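Local coordinates for DNA helicase assembly protein (Enterobacteria phage T4, PDB 1C1K), which loads the replicative helicase onto forked DNA covered by single-stranded DNA-binding protein during phage replication, recombination and repair, at residues 110-122 against 204-216. Sequence-based numbering, arbitrary orientation.
Sequences KFKFEEDIRNIYY and AKNVFIETVKSCK
With chi1 of Tyr121 at 176°, its ring swings away from the backbone N and lies against Cys215, while Thr211 turns CG2, rather than its hydroxyl, between Ile117 and Arg118. These residues join helix 109-126 to the terminal helix 201-216 in the largely helical C-terminal part of this two-domain alpha-helical protein. Segments 110-122 and 204-216 run in broadly the same direction, their axes crossing at -49° and 9.3 Å apart at closest approach. No direct hydrogen bond links the two segments; apolar contacts do most of the work.

At the middle, Ile117 CG2 meets Thr211 CG2 at 3.5 Å and also touches Val212 CG2, while its other branch crosses Phe208 at a slant, with CG1 3.9 Å from CD1 of that ring. Ile117 CD1 meanwhile sits over the centre of the Phe113 ring in its own helix. Phe113 points its edge at the carbonyl oxygen of Ala204, 3.6 Å from CE2, and Val207 CG1 packs against both Phe113 and the CG of Glu114. Behind this layer, helix 158-168 supplies Leu163 against Phe113 and Leu164 against Phe208.

The Thr211 hydroxyl is turned back into its own helix, giving a 2.7 Å hydrogen bond from OG1 to Val207 O, a carbonyl that takes Thr211 N on the opposite face of its plane. On the more open flank a water bridges the helices, accepting from Arg118 NE and donating to Ser214 OG, though the Arg118 leg is unusually short and its exact geometry doubtful.

Toward the C-terminal end, Cys215 CB makes a CH-pi contact over one face of Tyr121, 3.8 Å from the ring centroid. Its sulfur reaches obliquely toward both tyrosine rings, Tyr121 and Tyr122, and rests 3.6 Å from Arg118 CG.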
loop_
_atom_site.group_PDB
_atom_site.type_symbol
_atom_site.label_atom_id
_atom_site.label_comp_id
_atom_site.label_asym_id
_atom_site.label_seq_id
_atom_site.Cartn_x
_atom_site.Cartn_y
_atom_site.Cartn_z
ATOM N N LYS A 110 13.650 -2.323 -3.374
ATOM C CA LYS A 110 14.399 -3.562 -3.194
ATOM C C LYS A 110 15.314 -3.489 -1.979
ATOM O O LYS A 110 15.386 -4.437 -1.193
ATOM C CB LYS A 110 15.226 -3.883 -4.437
ATOM C CG LYS A 110 15.838 -5.274 -4.407
ATOM C CD LYS A 110 16.710 -5.519 -5.629
ATOM C CE LYS A 110 16.314 -6.792 -6.360
ATOM N NZ LYS A 110 14.864 -7.097 -6.213
ATOM N N PHE A 111 16.014 -2.368 -1.827
ATOM C CA PHE A 111 16.912 -2.185 -0.693
ATOM C C PHE A 111 16.099 -2.157 0.596
ATOM O O PHE A 111 16.511 -2.719 1.610
ATOM C CB PHE A 111 17.700 -0.882 -0.843
ATOM C CG PHE A 111 18.801 -0.946 -1.870
ATOM C CD1 PHE A 111 19.381 0.224 -2.358
ATOM C CD2 PHE A 111 19.268 -2.173 -2.344
ATOM C CE1 PHE A 111 20.413 0.176 -3.301
ATOM C CE2 PHE A 111 20.301 -2.231 -3.288
ATOM C CZ PHE A 111 20.873 -1.054 -3.765
ATOM N N LYS A 112 14.940 -1.506 0.559
ATOM C CA LYS A 112 14.089 -1.436 1.737
ATOM C C LYS A 112 13.552 -2.824 2.083
ATOM O O LYS A 112 13.418 -3.162 3.254
ATOM C CB LYS A 112 12.926 -0.462 1.506
ATOM C CG LYS A 112 11.766 -0.610 2.493
ATOM C CD LYS A 112 12.155 -0.208 3.917
ATOM C CE LYS A 112 10.928 -0.110 4.815
ATOM N NZ LYS A 112 11.301 0.008 6.254
ATOM N N PHE A 113 13.245 -3.619 1.060
ATOM C CA PHE A 113 12.740 -4.980 1.265
ATOM C C PHE A 113 13.831 -5.778 1.990
ATOM O O PHE A 113 13.572 -6.451 2.989
ATOM C CB PHE A 113 12.414 -5.617 -0.099
ATOM C CG PHE A 113 11.792 -6.988 -0.016
ATOM C CD1 PHE A 113 10.846 -7.296 0.960
ATOM C CD2 PHE A 113 12.133 -7.967 -0.944
ATOM C CE1 PHE A 113 10.242 -8.565 1.004
ATOM C CE2 PHE A 113 11.534 -9.241 -0.908
ATOM C CZ PHE A 113 10.592 -9.533 0.064
ATOM N N GLU A 114 15.059 -5.677 1.493
ATOM C CA GLU A 114 16.180 -6.382 2.102
ATOM C C GLU A 114 16.371 -5.926 3.551
ATOM O O GLU A 114 16.571 -6.741 4.455
ATOM C CB GLU A 114 17.450 -6.143 1.276
ATOM C CG GLU A 114 17.540 -7.076 0.065
ATOM C CD GLU A 114 18.436 -6.567 -1.052
ATOM O OE1 GLU A 114 19.222 -5.628 -0.827
ATOM O OE2 GLU A 114 18.354 -7.119 -2.168
ATOM N N GLU A 115 16.306 -4.622 3.775
ATOM C CA GLU A 115 16.457 -4.075 5.119
ATOM C C GLU A 115 15.394 -4.666 6.048
ATOM O O GLU A 115 15.698 -5.144 7.150
ATOM C CB GLU A 115 16.312 -2.551 5.073
ATOM C CG GLU A 115 16.414 -1.866 6.420
ATOM C CD GLU A 115 16.120 -0.380 6.336
ATOM O OE1 GLU A 115 15.720 0.095 5.251
ATOM O OE2 GLU A 115 16.292 0.312 7.359
ATOM N N ASP A 116 14.145 -4.638 5.592
ATOM C CA ASP A 116 13.032 -5.158 6.377
ATOM C C ASP A 116 13.205 -6.645 6.683
ATOM O O ASP A 116 12.945 -7.075 7.806
ATOM C CB ASP A 116 11.711 -4.917 5.641
ATOM C CG ASP A 116 11.276 -3.460 5.689
ATOM O OD1 ASP A 116 10.273 -3.117 5.024
ATOM O OD2 ASP A 116 11.929 -2.655 6.393
ATOM N N ILE A 117 13.650 -7.423 5.698
ATOM C CA ILE A 117 13.853 -8.855 5.907
ATOM C C ILE A 117 14.878 -9.083 7.015
ATOM O O ILE A 117 14.651 -9.881 7.920
ATOM C CB ILE A 117 14.323 -9.554 4.612
ATOM C CG1 ILE A 117 13.172 -9.600 3.599
ATOM C CG2 ILE A 117 14.779 -10.975 4.912
ATOM C CD1 ILE A 117 13.627 -9.784 2.167
ATOM N N ARG A 118 16.007 -8.379 6.949
ATOM C CA ARG A 118 17.030 -8.525 7.984
ATOM C C ARG A 118 16.435 -8.194 9.342
ATOM O O ARG A 118 16.646 -8.919 10.310
ATOM C CB ARG A 118 18.223 -7.600 7.718
ATOM C CG ARG A 118 19.051 -7.996 6.527
ATOM C CD ARG A 118 20.207 -7.021 6.286
ATOM N NE ARG A 118 20.670 -7.097 4.903
ATOM C CZ ARG A 118 20.577 -6.107 4.018
ATOM N NH1 ARG A 118 20.037 -4.941 4.359
ATOM N NH2 ARG A 118 21.010 -6.298 2.780
ATOM N N ASN A 119 15.684 -7.100 9.424
ATOM C CA ASN A 119 15.091 -6.714 10.693
ATOM C C ASN A 119 14.075 -7.744 11.182
ATOM O O ASN A 119 13.955 -7.978 12.387
ATOM C CB ASN A 119 14.448 -5.331 10.576
ATOM C CG ASN A 119 15.479 -4.220 10.515
ATOM O OD1 ASN A 119 15.181 -3.092 10.129
ATOM N ND2 ASN A 119 16.705 -4.540 10.900
ATOM N N ILE A 120 13.345 -8.363 10.260
ATOM C CA ILE A 120 12.366 -9.374 10.661
ATOM C C ILE A 120 13.117 -10.568 11.232
ATOM O O ILE A 120 12.704 -11.143 12.241
ATOM C CB ILE A 120 11.512 -9.870 9.471
ATOM C CG1 ILE A 120 10.629 -8.736 8.945
ATOM C CG2 ILE A 120 10.629 -11.039 9.913
ATOM C CD1 ILE A 120 10.058 -9.021 7.577
ATOM N N TYR A 121 14.223 -10.929 10.585
ATOM C CA TYR A 121 15.034 -12.057 11.029
ATOM C C TYR A 121 15.608 -11.842 12.431
ATOM O O TYR A 121 15.463 -12.695 13.302
ATOM C CB TYR A 121 16.173 -12.314 10.040
ATOM C CG TYR A 121 17.113 -13.417 10.480
ATOM C CD1 TYR A 121 16.856 -14.752 10.163
ATOM C CD2 TYR A 121 18.256 -13.125 11.228
ATOM C CE1 TYR A 121 17.717 -15.772 10.584
ATOM C CE2 TYR A 121 19.122 -14.135 11.652
ATOM C CZ TYR A 121 18.848 -15.453 11.327
ATOM O OH TYR A 121 19.716 -16.447 11.741
ATOM N N TYR A 122 16.250 -10.704 12.657
ATOM C CA TYR A 122 16.830 -10.439 13.966
ATOM C C TYR A 122 15.753 -10.324 15.040
ATOM O O TYR A 122 15.981 -10.689 16.195
ATOM C CB TYR A 122 17.704 -9.182 13.903
ATOM C CG TYR A 122 18.934 -9.397 13.045
ATOM C CD1 TYR A 122 19.203 -8.576 11.954
ATOM C CD2 TYR A 122 19.794 -10.468 13.289
ATOM C CE1 TYR A 122 20.293 -8.819 11.122
ATOM C CE2 TYR A 122 20.887 -10.721 12.465
ATOM C CZ TYR A 122 21.128 -9.893 11.381
ATOM O OH TYR A 122 22.198 -10.149 10.554
ATOM N N ALA A 204 10.925 -12.021 -5.676
ATOM C CA ALA A 204 10.790 -11.593 -4.284
ATOM C C ALA A 204 11.261 -12.732 -3.375
ATOM O O ALA A 204 11.949 -12.505 -2.378
ATOM C CB ALA A 204 9.337 -11.241 -3.983
ATOM N N LYS A 205 10.893 -13.960 -3.734
ATOM C CA LYS A 205 11.295 -15.142 -2.972
ATOM C C LYS A 205 12.818 -15.293 -2.962
ATOM O O LYS A 205 13.412 -15.553 -1.915
ATOM C CB LYS A 205 10.671 -16.399 -3.579
ATOM C CG LYS A 205 10.859 -17.652 -2.737
ATOM C CD LYS A 205 10.136 -18.828 -3.369
ATOM C CE LYS A 205 10.125 -20.041 -2.450
ATOM N NZ LYS A 205 11.483 -20.634 -2.309
ATOM N N ASN A 206 13.440 -15.137 -4.133
ATOM C CA ASN A 206 14.893 -15.247 -4.266
ATOM C C ASN A 206 15.587 -14.246 -3.350
ATOM O O ASN A 206 16.537 -14.587 -2.645
ATOM C CB ASN A 206 15.329 -14.982 -5.711
ATOM C CG ASN A 206 14.919 -16.094 -6.670
ATOM O OD1 ASN A 206 14.491 -17.168 -6.254
ATOM N ND2 ASN A 206 15.052 -15.832 -7.962
ATOM N N VAL A 207 15.112 -13.003 -3.363
ATOM C CA VAL A 207 15.695 -11.960 -2.522
ATOM C C VAL A 207 15.555 -12.346 -1.050
ATOM O O VAL A 207 16.494 -12.200 -0.267
ATOM C CB VAL A 207 15.009 -10.598 -2.770
ATOM C CG1 VAL A 207 15.536 -9.556 -1.793
ATOM C CG2 VAL A 207 15.263 -10.143 -4.207
ATOM N N PHE A 208 14.382 -12.850 -0.683
ATOM C CA PHE A 208 14.117 -13.271 0.686
ATOM C C PHE A 208 15.108 -14.360 1.135
ATOM O O PHE A 208 15.739 -14.248 2.182
ATOM C CB PHE A 208 12.680 -13.791 0.784
ATOM C CG PHE A 208 12.280 -14.222 2.161
ATOM C CD1 PHE A 208 11.896 -13.287 3.117
ATOM C CD2 PHE A 208 12.256 -15.575 2.493
ATOM C CE1 PHE A 208 11.491 -13.691 4.386
ATOM C CE2 PHE A 208 11.854 -15.994 3.756
ATOM C CZ PHE A 208 11.469 -15.052 4.706
ATOM N N ILE A 209 15.234 -15.405 0.326
ATOM C CA ILE A 209 16.124 -16.523 0.631
ATOM C C ILE A 209 17.580 -16.075 0.754
ATOM O O ILE A 209 18.277 -16.451 1.696
ATOM C CB ILE A 209 15.989 -17.627 -0.457
ATOM C CG1 ILE A 209 14.594 -18.250 -0.374
ATOM C CG2 ILE A 209 17.059 -18.708 -0.278
ATOM C CD1 ILE A 209 14.323 -19.322 -1.423
ATOM N N GLU A 210 18.031 -15.259 -0.190
ATOM C CA GLU A 210 19.401 -14.767 -0.184
ATOM C C GLU A 210 19.677 -13.870 1.024
ATOM O O GLU A 210 20.747 -13.941 1.633
ATOM C CB GLU A 210 19.679 -13.991 -1.475
ATOM C CG GLU A 210 21.097 -14.137 -2.006
ATOM C CD GLU A 210 21.438 -15.571 -2.373
ATOM O OE1 GLU A 210 22.252 -16.189 -1.654
ATOM O OE2 GLU A 210 20.893 -16.080 -3.378
ATOM N N THR A 211 18.709 -13.029 1.377
ATOM C CA THR A 211 18.878 -12.117 2.498
ATOM C C THR A 211 18.925 -12.868 3.826
ATOM O O THR A 211 19.750 -12.569 4.694
ATOM C CB THR A 211 17.745 -11.065 2.531
ATOM O OG1 THR A 211 17.742 -10.334 1.299
ATOM C CG2 THR A 211 17.951 -10.079 3.683
ATOM N N VAL A 212 18.044 -13.848 3.992
ATOM C CA VAL A 212 18.028 -14.620 5.224
ATOM C C VAL A 212 19.338 -15.409 5.335
ATOM O O VAL A 212 19.925 -15.513 6.411
ATOM C CB VAL A 212 16.819 -15.596 5.251
ATOM C CG1 VAL A 212 16.961 -16.591 6.394
ATOM C CG2 VAL A 212 15.525 -14.803 5.402
ATOM N N LYS A 213 19.799 -15.952 4.215
ATOM C CA LYS A 213 21.035 -16.724 4.217
ATOM C C LYS A 213 22.206 -15.883 4.693
ATOM O O LYS A 213 23.055 -16.366 5.441
ATOM C CB LYS A 213 21.335 -17.260 2.820
ATOM C CG LYS A 213 22.605 -18.077 2.746
ATOM C CD LYS A 213 22.845 -18.560 1.334
ATOM C CE LYS A 213 24.329 -18.654 1.038
ATOM N NZ LYS A 213 24.539 -19.370 -0.245
ATOM N N SER A 214 22.248 -14.623 4.261
ATOM C CA SER A 214 23.324 -13.723 4.657
ATOM C C SER A 214 23.217 -13.326 6.131
ATOM O O SER A 214 24.193 -12.871 6.724
ATOM C CB SER A 214 23.332 -12.471 3.763
ATOM O OG SER A 214 22.253 -11.601 4.059
ATOM N N CYS A 215 22.037 -13.497 6.719
ATOM C CA CYS A 215 21.828 -13.180 8.133
ATOM C C CYS A 215 22.217 -14.372 8.993
ATOM O O CYS A 215 22.655 -14.215 10.134
ATOM C CB CYS A 215 20.359 -12.870 8.411
ATOM S SG CYS A 215 19.787 -11.281 7.811
ATOM N N LYS A 216 22.034 -15.566 8.440
ATOM C CA LYS A 216 22.332 -16.798 9.160
ATOM C C LYS A 216 23.815 -17.133 9.179
ATOM O O LYS A 216 24.343 -17.563 10.208
ATOM C CB LYS A 216 21.566 -17.977 8.538
ATOM C CG LYS A 216 20.069 -17.978 8.801
ATOM C CD LYS A 216 19.332 -18.816 7.762
ATOM C CE LYS A 216 18.530 -19.940 8.402
ATOM N NZ LYS A 216 17.850 -20.794 7.383
HETATM O O HOH W 1 21.956 -9.056 4.069
#